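Beta-lactamase-like protein (Koribacter versatilis, PDB 6B9V) is a diphosphatase of the PhnP family that cleaves reactive FAD photoproducts, probably at a centre of two manganese ions in a metallo-beta-lactamase fold. Local coordinates at residues 12-18 / 230-234; 199-203 / 234-238; 34-38 / 251-255; 77-83 / 175-179. All blocks are in the same frame, centred on the assembly; numbering follows the deposited sequence.

Contact 1: 12-18 / 230-234; sequences SGTSMGV and THISH. With ZN (zinc ion), chain F; MN (manganese (II) ion), chain C.
The loop 230-234, which carries a manganese ligand (His231) and a zinc ligand (His234), lies along the loop 12-18 that follows the first strand of the chain. Gly13 and Ile232 form a single beta bridge: Ile232 N gives a nearly straight bond to Ser12 O (3.0 Å, 172°), and Thr14 N returns a weak, bent one to Ile232 O (128°). A CA-H...O contact joins His231 CA to Gly13 O (3.4 Å); that buried carbonyl also sits over one face of the His231 ring. Thr14 touches the same ring at its edge, OG1 being 3.3 Å from His231 CE1. With OG1 placed there by a chi1 of -171°, the methyl CG2 is left to pack on Ser233 CA (3.8 Å). Val18 CG2 lies on Ile232 O (3.4 Å). At the end of the type I turn Thr14-Gly17, a water donates to Gly17 O and accepts from His234 N. His231 NE2 binds manganese at 2.2 Å, beside Asp82, His83 and Asp178, and His234 ND1 binds zinc at 2.0 Å with Cys23, Cys25 and Cys28. A metal-binding histidine in a loop just past a strand is typical of the metallo-beta-lactamase active site.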
loop_
_atom_site.group_PDB
_atom_site.type_symbol
_atom_site.label_atom_id
_atom_site.label_comp_id
_atom_site.label_asym_id
_atom_site.label_seq_id
_atom_site.Cartn_x
_atom_site.Cartn_y
_atom_site.Cartn_z
ATOM N N SER A 12 10.263 -1.206 -9.576
ATOM C CA SER A 12 10.738 -0.623 -10.830
ATOM C C SER A 12 9.585 -0.048 -11.654
ATOM O O SER A 12 9.773 0.369 -12.796
ATOM C CB SER A 12 11.496 -1.685 -11.642
ATOM O OG SER A 12 10.641 -2.775 -11.984
ATOM N N GLY A 13 8.383 -0.024 -11.080
ATOM C CA GLY A 13 7.200 0.297 -11.858
ATOM C C GLY A 13 6.717 1.741 -11.744
ATOM O O GLY A 13 7.222 2.526 -10.945
ATOM N N THR A 14 5.719 2.077 -12.550
ATOM C CA THR A 14 5.112 3.402 -12.538
ATOM C C THR A 14 4.095 3.537 -11.378
ATOM O O THR A 14 3.978 2.639 -10.526
ATOM C CB THR A 14 4.426 3.709 -13.903
ATOM O OG1 THR A 14 4.021 5.080 -13.930
ATOM C CG2 THR A 14 3.202 2.797 -14.130
ATOM N N SER A 15 3.357 4.648 -11.355
ATOM C CA SER A 15 2.544 4.999 -10.180
ATOM C C SER A 15 1.423 4.000 -9.900
ATOM O O SER A 15 1.072 3.764 -8.745
ATOM C CB SER A 15 1.950 6.402 -10.345
ATOM O OG SER A 15 1.063 6.427 -11.445
ATOM N N MET A 16 0.856 3.406 -10.926
ATOM C CA MET A 16 -0.153 2.382 -10.747
ATOM C C MET A 16 0.420 0.944 -10.832
ATOM O O MET A 16 -0.301 -0.016 -10.764
ATOM C CB MET A 16 -1.294 2.585 -11.737
ATOM C CG MET A 16 -2.237 3.726 -11.409
ATOM S SD MET A 16 -3.074 3.767 -9.734
ATOM C CE MET A 16 -3.739 2.093 -9.324
ATOM N N GLY A 17 1.734 0.870 -10.957
ATOM C CA GLY A 17 2.417 -0.413 -10.981
ATOM C C GLY A 17 2.232 -1.134 -12.305
ATOM O O GLY A 17 1.556 -0.620 -13.195
ATOM N N VAL A 18 2.858 -2.304 -12.444
ATOM C CA VAL A 18 2.564 -3.226 -13.548
ATOM C C VAL A 18 2.313 -4.599 -12.925
ATOM O O VAL A 18 3.150 -5.105 -12.167
ATOM C CB VAL A 18 3.712 -3.296 -14.587
ATOM C CG1 VAL A 18 3.247 -4.020 -15.863
ATOM C CG2 VAL A 18 4.191 -1.888 -14.944
ATOM N N THR A 230 13.828 2.980 -14.822
ATOM C CA THR A 230 12.829 2.624 -13.800
ATOM C C THR A 230 11.580 3.486 -14.000
ATOM O O THR A 230 11.515 4.268 -14.958
ATOM C CB THR A 230 13.424 2.789 -12.381
ATOM O OG1 THR A 230 12.517 2.272 -11.393
ATOM C CG2 THR A 230 13.731 4.268 -12.085
ATOM N N HIS A 231 10.591 3.333 -13.117
ATOM C CA HIS A 231 9.277 3.996 -13.223
ATOM C C HIS A 231 8.538 3.533 -14.491
ATOM O O HIS A 231 7.796 4.283 -15.114
ATOM C CB HIS A 231 9.413 5.521 -13.207
ATOM C CG HIS A 231 8.252 6.215 -12.562
ATOM N ND1 HIS A 231 7.001 6.253 -13.133
ATOM C CD2 HIS A 231 8.152 6.882 -11.388
ATOM C CE1 HIS A 231 6.177 6.924 -12.343
ATOM N NE2 HIS A 231 6.846 7.297 -11.269
ATOM N N ILE A 232 8.703 2.255 -14.800
ATOM C CA ILE A 232 8.274 1.672 -16.068
ATOM C C ILE A 232 6.784 1.315 -16.077
ATOM O O ILE A 232 6.293 0.720 -15.119
ATOM C CB ILE A 232 9.087 0.403 -16.363
ATOM C CG1 ILE A 232 10.579 0.750 -16.517
ATOM C CG2 ILE A 232 8.544 -0.322 -17.604
ATOM C CD1 ILE A 232 11.487 -0.429 -16.251
ATOM N N SER A 233 6.091 1.664 -17.162
ATOM C CA SER A 233 4.653 1.382 -17.313
ATOM C C SER A 233 4.393 0.124 -18.148
ATOM O O SER A 233 5.325 -0.470 -18.697
ATOM C CB SER A 233 3.947 2.577 -17.970
ATOM O OG SER A 233 4.181 2.574 -19.372
ATOM N N HIS A 234 3.125 -0.281 -18.270
ATOM C CA HIS A 234 2.808 -1.464 -19.070
ATOM C C HIS A 234 3.044 -1.271 -20.570
ATOM O O HIS A 234 2.891 -2.200 -21.370
ATOM C CB HIS A 234 1.356 -1.939 -18.788
ATOM C CG HIS A 234 0.276 -0.957 -19.136
ATOM N ND1 HIS A 234 -1.041 -1.302 -19.358
ATOM C CD2 HIS A 234 0.350 0.379 -19.373
ATOM C CE1 HIS A 234 -1.737 -0.224 -19.669
ATOM N NE2 HIS A 234 -0.917 0.809 -19.686
HETATM ZN ZN ZN F . -1.871 -3.174 -19.366
HETATM MN MN MN C . 6.326 8.571 -9.587
HETATM O O HOH W 1 1.319 0.286 -15.924
#

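Contact 2: 199-203 / 234-238; sequences DALRH and HDLPH. With ZN (zinc ion), chain F.
Leu236 and Asp235 form the tight side of this contact, where the loop 234-238 leans on the loop 199-203. Leu236 CD2 sits over one face of the His203 imidazole, 3.6 Å from its centroid, in a CH-pi contact displaced toward the rim and nearest to His203 NE2 (3.3 Å). The other branch, CD1, rests on Ala200 O (3.6 Å), a buried carbonyl with no polar partner in the model. With CG anti to the carbonyl carbon (chi1 -56°), Leu236 can thus straddle the backbone of the facing loop, CD1 on the carbonyls of Ala200 and Leu201, CD2 on the ring face. Leu201 O also accepts a hydrogen bond from Ser233 OG. Asp235 supplies the polar grip: its OD2 accepts a nearly straight bond from His203 N (2.9 Å, 170°), the N-H approaching OD2 almost along its C-O bond. The same oxygen lies at the edge of the His203 ring, 3.2 Å from His203 CD2, and the carboxylate and ring planes stand 76° apart. The aspartate also packs its CB on Arg202 CB (3.6 Å).

Toward solvent the contact thins out. His203 is exposed, and the extended Arg202 chain leads away from the facing loop, its NE bonding to Lys204 O. Pro237 occupies the N-cap position of helix 238-244. The two loops leave neighbouring parallel strands, 195-199 and 226-230, which helix 212-222 connects: a beta-alpha-beta crossover whose C-terminal strand ends are tied together here.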
loop_
_atom_site.group_PDB
_atom_site.type_symbol
_atom_site.label_atom_id
_atom_site.label_comp_id
_atom_site.label_asym_id
_atom_site.label_seq_id
_atom_site.Cartn_x
_atom_site.Cartn_y
_atom_site.Cartn_z
ATOM N N ASP A 199 14.489 7.585 -15.118
ATOM C CA ASP A 199 13.075 7.442 -15.486
ATOM C C ASP A 199 12.924 7.005 -16.954
ATOM O O ASP A 199 13.543 7.601 -17.838
ATOM C CB ASP A 199 12.399 8.810 -15.249
ATOM C CG ASP A 199 10.909 8.816 -15.540
ATOM O OD1 ASP A 199 10.517 8.768 -16.722
ATOM O OD2 ASP A 199 10.129 8.919 -14.574
ATOM N N ALA A 200 12.139 5.959 -17.224
ATOM C CA ALA A 200 11.663 5.720 -18.601
ATOM C C ALA A 200 10.267 5.106 -18.533
ATOM O O ALA A 200 10.100 3.909 -18.254
ATOM C CB ALA A 200 12.641 4.822 -19.400
ATOM N N LEU A 201 9.265 5.951 -18.758
ATOM C CA LEU A 201 7.883 5.575 -18.511
ATOM C C LEU A 201 7.295 4.718 -19.618
ATOM O O LEU A 201 6.628 3.721 -19.348
ATOM C CB LEU A 201 7.026 6.827 -18.329
ATOM C CG LEU A 201 5.517 6.620 -18.160
ATOM C CD1 LEU A 201 5.238 6.010 -16.765
ATOM C CD2 LEU A 201 4.751 7.937 -18.357
ATOM N N ARG A 202 7.510 5.135 -20.862
ATOM C CA ARG A 202 6.793 4.573 -22.001
ATOM C C ARG A 202 7.436 5.090 -23.287
ATOM O O ARG A 202 8.417 5.829 -23.228
ATOM C CB ARG A 202 5.320 4.956 -21.933
ATOM C CG ARG A 202 5.075 6.449 -22.206
ATOM C CD ARG A 202 3.643 6.865 -21.885
ATOM N NE ARG A 202 3.339 8.222 -22.357
ATOM C CZ ARG A 202 2.143 8.806 -22.231
ATOM N NH1 ARG A 202 1.142 8.156 -21.653
ATOM N NH2 ARG A 202 1.938 10.037 -22.694
ATOM N N HIS A 203 6.887 4.714 -24.438
ATOM C CA HIS A 203 7.447 5.149 -25.708
ATOM C C HIS A 203 7.069 6.595 -26.071
ATOM O O HIS A 203 7.896 7.340 -26.595
ATOM C CB HIS A 203 7.001 4.203 -26.829
ATOM C CG HIS A 203 7.640 2.849 -26.774
ATOM N ND1 HIS A 203 8.923 2.611 -27.218
ATOM C CD2 HIS A 203 7.161 1.653 -26.358
ATOM C CE1 HIS A 203 9.213 1.331 -27.063
ATOM N NE2 HIS A 203 8.159 0.726 -26.548
ATOM N N HIS A 234 3.125 -0.281 -18.270
ATOM C CA HIS A 234 2.808 -1.464 -19.070
ATOM C C HIS A 234 3.044 -1.271 -20.570
ATOM O O HIS A 234 2.891 -2.200 -21.370
ATOM C CB HIS A 234 1.356 -1.939 -18.788
ATOM C CG HIS A 234 0.276 -0.957 -19.136
ATOM N ND1 HIS A 234 -1.041 -1.302 -19.358
ATOM C CD2 HIS A 234 0.350 0.379 -19.373
ATOM C CE1 HIS A 234 -1.737 -0.224 -19.669
ATOM N NE2 HIS A 234 -0.917 0.809 -19.686
ATOM N N ASP A 235 3.457 -0.072 -20.952
ATOM C CA ASP A 235 3.803 0.197 -22.343
ATOM C C ASP A 235 5.083 -0.518 -22.773
ATOM O O ASP A 235 5.324 -0.672 -23.966
ATOM C CB ASP A 235 3.968 1.706 -22.568
ATOM C CG ASP A 235 3.824 2.100 -24.025
ATOM O OD1 ASP A 235 2.799 1.727 -24.630
ATOM O OD2 ASP A 235 4.735 2.777 -24.566
ATOM N N LEU A 236 5.911 -0.927 -21.807
ATOM C CA LEU A 236 7.231 -1.483 -22.109
ATOM C C LEU A 236 7.395 -2.934 -21.638
ATOM O O LEU A 236 7.582 -3.180 -20.441
ATOM C CB LEU A 236 8.323 -0.613 -21.467
ATOM C CG LEU A 236 8.342 0.882 -21.815
ATOM C CD1 LEU A 236 9.378 1.649 -20.990
ATOM C CD2 LEU A 236 8.627 1.056 -23.278
ATOM N N PRO A 237 7.353 -3.895 -22.576
ATOM C CA PRO A 237 7.581 -5.317 -22.263
ATOM C C PRO A 237 9.019 -5.524 -21.810
ATOM O O PRO A 237 9.916 -4.979 -22.451
ATOM C CB PRO A 237 7.317 -6.032 -23.600
ATOM C CG PRO A 237 6.621 -5.022 -24.470
ATOM C CD PRO A 237 7.109 -3.684 -24.014
ATOM N N HIS A 238 9.259 -6.289 -20.752
ATOM C CA HIS A 238 10.603 -6.289 -20.171
ATOM C C HIS A 238 11.658 -6.879 -21.115
ATOM O O HIS A 238 12.604 -6.190 -21.525
ATOM C CB HIS A 238 10.623 -7.038 -18.833
ATOM C CG HIS A 238 11.954 -6.982 -18.144
ATOM N ND1 HIS A 238 12.357 -5.896 -17.397
ATOM C CD2 HIS A 238 12.982 -7.865 -18.119
ATOM C CE1 HIS A 238 13.581 -6.107 -16.946
ATOM N NE2 HIS A 238 13.976 -7.304 -17.352
HETATM ZN ZN ZN F . -1.871 -3.174 -19.366
#

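Contact 3: 34-38 / 251-255; sequences HDRRL and LAHDG
His34 and His253 join the two loops by an offset stack of imidazoles. Their planes are 11° apart and their centroids 3.7 Å, and His253 CB adds a CH-pi contact over the same His34 ring. The backbone puts this CB over His34; the first torsion of His253 (chi1 62°), with CG between the backbone N and carbonyl carbon, lays the ring over it as well.

Two direct hydrogen bonds cross the contact. Asp254 OD2 takes Leu38 N on its syn lone pair (2.8 Å, 177°), an almost perfectly straight bond. Arg37 reaches across with an extended chain, and its NH1 gives a bond to Ala252 O (2.9 Å) lying close to the guanidinium plane; His34 O lies over one face of that group. Ser12 OG, bonded to both Arg37 NH1 and Asp254 OD1, and His238 ND1, bonded to Arg37 NH2, join Ala252 O in holding the buried guanidinium, while the His238 ring meets His34 edge-to-face.

Three waters complete the seam. One accepts from Asp254 N (2.9 Å) and donates to His34 O and Arg36 O. A second lies between His34 ND1 and Asp254 O, and a third between Arg36 NH1 and Asp254 OD2 (2.8 Å from the latter).

Ion pairs fix the outer edge: Arg65 bridges to Asp254 OD2, and Glu61 to Arg36. Strands 41-46 and 257-263, next to these loops, belong to one sheet and strand 249-251 to the other, so this is a seam between the two sheets of the alpha-beta/beta-alpha sandwich of the metallo-beta-lactamase fold.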
loop_
_atom_site.group_PDB
_atom_site.type_symbol
_atom_site.label_atom_id
_atom_site.label_comp_id
_atom_site.label_asym_id
_atom_site.label_seq_id
_atom_site.Cartn_x
_atom_site.Cartn_y
_atom_site.Cartn_z
ATOM N N HIS A 34 9.587 -10.420 -14.378
ATOM C CA HIS A 34 10.118 -9.053 -14.417
ATOM C C HIS A 34 9.090 -8.064 -14.978
ATOM O O HIS A 34 9.285 -6.860 -14.899
ATOM C CB HIS A 34 11.413 -8.994 -15.243
ATOM C CG HIS A 34 12.592 -9.642 -14.564
ATOM N ND1 HIS A 34 12.547 -10.093 -13.269
ATOM C CD2 HIS A 34 13.842 -9.912 -15.023
ATOM C CE1 HIS A 34 13.725 -10.616 -12.944
ATOM N NE2 HIS A 34 14.520 -10.521 -13.990
ATOM N N ASP A 35 7.989 -8.570 -15.528
ATOM C CA ASP A 35 6.900 -7.690 -15.945
ATOM C C ASP A 35 5.960 -7.367 -14.778
ATOM O O ASP A 35 5.003 -6.618 -14.948
ATOM C CB ASP A 35 6.103 -8.308 -17.107
ATOM C CG ASP A 35 6.764 -8.082 -18.466
ATOM O OD1 ASP A 35 7.354 -7.008 -18.681
ATOM O OD2 ASP A 35 6.683 -8.982 -19.327
ATOM N N ARG A 36 6.223 -7.951 -13.606
ATOM C CA ARG A 36 5.522 -7.574 -12.387
ATOM C C ARG A 36 6.352 -6.531 -11.678
ATOM O O ARG A 36 7.500 -6.791 -11.310
ATOM C CB ARG A 36 5.289 -8.776 -11.467
ATOM C CG ARG A 36 4.566 -8.437 -10.161
ATOM C CD ARG A 36 4.509 -9.679 -9.223
ATOM N NE ARG A 36 3.623 -9.522 -8.061
ATOM C CZ ARG A 36 3.954 -8.863 -6.950
ATOM N NH1 ARG A 36 5.136 -8.273 -6.859
ATOM N NH2 ARG A 36 3.102 -8.775 -5.933
ATOM N N ARG A 37 5.773 -5.348 -11.493
ATOM C CA ARG A 37 6.532 -4.216 -10.978
ATOM C C ARG A 37 5.776 -3.459 -9.881
ATOM O O ARG A 37 4.705 -2.912 -10.131
ATOM C CB ARG A 37 6.871 -3.253 -12.125
ATOM C CG ARG A 37 7.507 -3.904 -13.367
ATOM C CD ARG A 37 7.968 -2.772 -14.326
ATOM N NE ARG A 37 8.495 -3.289 -15.582
ATOM C CZ ARG A 37 9.757 -3.672 -15.783
ATOM N NH1 ARG A 37 10.649 -3.625 -14.803
ATOM N NH2 ARG A 37 10.128 -4.112 -16.978
ATOM N N LEU A 38 6.338 -3.422 -8.674
ATOM C CA LEU A 38 5.773 -2.584 -7.608
ATOM C C LEU A 38 6.191 -1.121 -7.788
ATOM O O LEU A 38 6.990 -0.797 -8.679
ATOM C CB LEU A 38 6.215 -3.090 -6.233
ATOM C CG LEU A 38 5.893 -4.561 -5.975
ATOM C CD1 LEU A 38 6.347 -4.992 -4.570
ATOM C CD2 LEU A 38 4.388 -4.811 -6.158
ATOM N N LEU A 251 16.291 -2.043 -18.904
ATOM C CA LEU A 251 15.249 -1.817 -17.906
ATOM C C LEU A 251 15.646 -2.514 -16.611
ATOM O O LEU A 251 16.107 -3.667 -16.639
ATOM C CB LEU A 251 13.880 -2.356 -18.371
ATOM C CG LEU A 251 13.339 -1.888 -19.732
ATOM C CD1 LEU A 251 11.964 -2.508 -19.978
ATOM C CD2 LEU A 251 13.243 -0.376 -19.786
ATOM N N ALA A 252 15.475 -1.831 -15.481
ATOM C CA ALA A 252 15.594 -2.506 -14.178
ATOM C C ALA A 252 14.480 -3.536 -13.969
ATOM O O ALA A 252 13.520 -3.599 -14.746
ATOM C CB ALA A 252 15.577 -1.494 -13.043
ATOM N N HIS A 253 14.602 -4.338 -12.909
ATOM C CA HIS A 253 13.504 -5.215 -12.498
ATOM C C HIS A 253 13.435 -5.264 -10.975
ATOM O O HIS A 253 14.427 -4.969 -10.287
ATOM C CB HIS A 253 13.657 -6.643 -13.070
ATOM C CG HIS A 253 14.887 -7.361 -12.610
ATOM N ND1 HIS A 253 16.066 -7.370 -13.338
ATOM C CD2 HIS A 253 15.131 -8.111 -11.507
ATOM C CE1 HIS A 253 16.967 -8.091 -12.704
ATOM N NE2 HIS A 253 16.428 -8.552 -11.586
ATOM N N ASP A 254 12.260 -5.596 -10.452
ATOM C CA ASP A 254 12.099 -5.729 -9.001
ATOM C C ASP A 254 13.046 -6.800 -8.469
ATOM O O ASP A 254 13.032 -7.933 -8.957
ATOM C CB ASP A 254 10.652 -6.103 -8.634
ATOM C CG ASP A 254 9.666 -4.953 -8.815
ATOM O OD1 ASP A 254 9.945 -3.986 -9.568
ATOM O OD2 ASP A 254 8.571 -5.030 -8.219
ATOM N N GLY A 255 13.843 -6.469 -7.455
ATOM C CA GLY A 255 14.735 -7.448 -6.861
ATOM C C GLY A 255 16.169 -7.362 -7.364
ATOM O O GLY A 255 17.069 -7.991 -6.811
HETATM O O HOH W 2 10.036 -6.231 -12.229
HETATM O O HOH W 3 11.376 -9.482 -10.589
HETATM O O HOH W 4 7.402 -7.606 -7.973
#

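Contact 4: 77-83 / 175-179; sequences THGHADH and YLTDF. With MN (manganese (II) ion), chain D; MN (manganese (II) ion), chain C.
Asp178 OD1 bridges the two manganese ions, at 2.2 Å from one (chain C) and 2.4 Å from the other (chain D). Its torsion (chi1 -67°) swings the carboxylate toward the loop 77-83, where it meets the edge of the His78 ring and, from the opposite direction, His83. The carboxylate plane is turned 77° from the His83 ring. Asp82 OD2 and His83 NE2 hold the chain C ion, with His231. The chain D ion is bound by His78 through NE2 at 2.2 Å and by His80 through ND1 at 2.0 Å; His160 joins them. This His-X-His-X-Asp-His run is the signature metal-binding motif of the metallo-beta-lactamase superfamily, and Asp178, just past strand 173-176, is its bridging aspartate. Second-shell bonds set the rings: His78 ND1 donates in its ring plane to Thr77 OG1 (2.9 Å, 157°), while Asp54 receives both Thr77 OG1 and His83 ND1. A water accepts from Tyr175 OH and, weakly, from His83 ND1. Away from the metals, Thr77 CG2 meets Thr177 CG2 at 4.1 Å, the side chains crossing at about a right angle.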
loop_
_atom_site.group_PDB
_atom_site.type_symbol
_atom_site.label_atom_id
_atom_site.label_comp_id
_atom_site.label_asym_id
_atom_site.label_seq_id
_atom_site.Cartn_x
_atom_site.Cartn_y
_atom_site.Cartn_z
ATOM N N THR A 77 12.597 11.681 -2.878
ATOM C CA THR A 77 12.752 12.420 -4.139
ATOM C C THR A 77 11.706 13.548 -4.269
ATOM O O THR A 77 12.038 14.674 -4.674
ATOM C CB THR A 77 12.638 11.481 -5.366
ATOM O OG1 THR A 77 11.360 10.834 -5.354
ATOM C CG2 THR A 77 13.749 10.434 -5.359
ATOM N N HIS A 78 10.449 13.242 -3.920
ATOM C CA HIS A 78 9.354 14.208 -4.000
ATOM C C HIS A 78 8.105 13.633 -3.341
ATOM O O HIS A 78 8.134 12.512 -2.826
ATOM C CB HIS A 78 9.038 14.628 -5.460
ATOM C CG HIS A 78 8.502 13.530 -6.332
ATOM N ND1 HIS A 78 9.138 12.309 -6.482
ATOM C CD2 HIS A 78 7.428 13.482 -7.162
ATOM C CE1 HIS A 78 8.470 11.564 -7.337
ATOM N NE2 HIS A 78 7.424 12.248 -7.765
ATOM N N GLY A 79 7.017 14.396 -3.382
ATOM C CA GLY A 79 5.848 14.110 -2.554
ATOM C C GLY A 79 4.632 13.457 -3.186
ATOM O O GLY A 79 3.576 13.368 -2.543
ATOM N N HIS A 80 4.761 13.001 -4.431
ATOM C CA HIS A 80 3.670 12.290 -5.090
ATOM C C HIS A 80 3.309 11.008 -4.343
ATOM O O HIS A 80 4.142 10.408 -3.672
ATOM C CB HIS A 80 4.030 11.982 -6.552
ATOM C CG HIS A 80 3.915 13.176 -7.451
ATOM N ND1 HIS A 80 4.496 13.236 -8.701
ATOM C CD2 HIS A 80 3.280 14.356 -7.274
ATOM C CE1 HIS A 80 4.227 14.410 -9.251
ATOM N NE2 HIS A 80 3.492 15.107 -8.406
ATOM N N ALA A 81 2.048 10.609 -4.456
ATOM C CA ALA A 81 1.510 9.495 -3.684
ATOM C C ALA A 81 2.276 8.181 -3.841
ATOM O O ALA A 81 2.464 7.443 -2.849
ATOM C CB ALA A 81 0.045 9.291 -4.052
ATOM N N ASP A 82 2.721 7.886 -5.068
ATOM C CA ASP A 82 3.430 6.639 -5.313
ATOM C C ASP A 82 4.818 6.613 -4.659
ATOM O O ASP A 82 5.482 5.566 -4.677
ATOM C CB ASP A 82 3.536 6.331 -6.830
ATOM C CG ASP A 82 4.060 7.506 -7.669
ATOM O OD1 ASP A 82 3.640 8.663 -7.476
ATOM O OD2 ASP A 82 4.879 7.235 -8.570
ATOM N N HIS A 83 5.224 7.728 -4.047
ATOM C CA HIS A 83 6.532 7.834 -3.395
ATOM C C HIS A 83 6.435 8.047 -1.880
ATOM O O HIS A 83 7.444 7.991 -1.184
ATOM C CB HIS A 83 7.336 8.982 -4.037
ATOM C CG HIS A 83 7.549 8.791 -5.508
ATOM N ND1 HIS A 83 8.718 8.273 -6.027
ATOM C CD2 HIS A 83 6.714 8.967 -6.562
ATOM C CE1 HIS A 83 8.602 8.164 -7.339
ATOM N NE2 HIS A 83 7.403 8.592 -7.691
ATOM N N TYR A 175 20.574 7.924 -8.655
ATOM C CA TYR A 175 19.197 7.494 -8.785
ATOM C C TYR A 175 18.339 8.701 -9.125
ATOM O O TYR A 175 18.182 9.616 -8.308
ATOM C CB TYR A 175 18.729 6.838 -7.489
ATOM C CG TYR A 175 17.303 6.345 -7.536
ATOM C CD1 TYR A 175 16.981 5.165 -8.188
ATOM C CD2 TYR A 175 16.278 7.065 -6.922
ATOM C CE1 TYR A 175 15.654 4.694 -8.225
ATOM C CE2 TYR A 175 14.957 6.609 -6.963
ATOM C CZ TYR A 175 14.658 5.424 -7.612
ATOM O OH TYR A 175 13.345 4.962 -7.650
ATOM N N LEU A 176 17.790 8.703 -10.335
ATOM C CA LEU A 176 16.973 9.817 -10.819
ATOM C C LEU A 176 15.654 9.318 -11.377
ATOM O O LEU A 176 15.623 8.729 -12.451
ATOM C CB LEU A 176 17.686 10.598 -11.925
ATOM C CG LEU A 176 18.673 11.697 -11.538
ATOM C CD1 LEU A 176 19.902 11.123 -10.901
ATOM C CD2 LEU A 176 19.022 12.479 -12.800
ATOM N N THR A 177 14.565 9.582 -10.685
ATOM C CA THR A 177 13.264 9.130 -11.178
ATOM C C THR A 177 12.338 10.327 -11.353
ATOM O O THR A 177 12.644 11.418 -10.861
ATOM C CB THR A 177 12.635 8.089 -10.223
ATOM O OG1 THR A 177 11.417 7.597 -10.795
ATOM C CG2 THR A 177 12.362 8.704 -8.842
ATOM N N ASP A 178 11.222 10.125 -12.065
ATOM C CA ASP A 178 10.191 11.158 -12.209
ATOM C C ASP A 178 10.748 12.477 -12.745
ATOM O O ASP A 178 10.616 13.531 -12.111
ATOM C CB ASP A 178 9.481 11.415 -10.873
ATOM C CG ASP A 178 8.638 10.221 -10.406
ATOM O OD1 ASP A 178 7.390 10.325 -10.377
ATOM O OD2 ASP A 178 9.234 9.192 -10.074
ATOM N N PHE A 179 11.389 12.436 -13.902
ATOM C CA PHE A 179 11.783 13.690 -14.531
ATOM C C PHE A 179 11.347 13.690 -15.972
ATOM O O PHE A 179 11.270 12.621 -16.610
ATOM C CB PHE A 179 13.303 13.930 -14.453
ATOM C CG PHE A 179 14.118 12.945 -15.250
ATOM C CD1 PHE A 179 14.359 13.148 -16.606
ATOM C CD2 PHE A 179 14.656 11.822 -14.638
ATOM C CE1 PHE A 179 15.101 12.230 -17.344
ATOM C CE2 PHE A 179 15.413 10.904 -15.363
ATOM C CZ PHE A 179 15.621 11.100 -16.724
HETATM MN MN MN D . 5.974 12.044 -9.468
HETATM MN MN MN C . 6.326 8.571 -9.587
HETATM O O HOH W 5 11.456 6.293 -6.089
#

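How the contacts relate
Contacts 1 and 4 are buried and share one manganese ion. Contact 4 works by metal coordination; contact 1 joins its loops by backbone bonds and small side chains, while its two histidines reach out to different metals. Contacts 2 and 3 are only partly buried and pair a buried side (Leu236, Arg37) with exposed or partly exposed histidines. Contacts 1 and 2 share His234 and are also joined where Thr230 O meets Ala200 N. Contact 3 backs contact 1 through Val18 O to Arg37 N and reaches contact 2 through His238, but stays about 7 Å from contact 4 at nearest atoms. Asp199 of contact 2 lies beside Asp178 of contact 4.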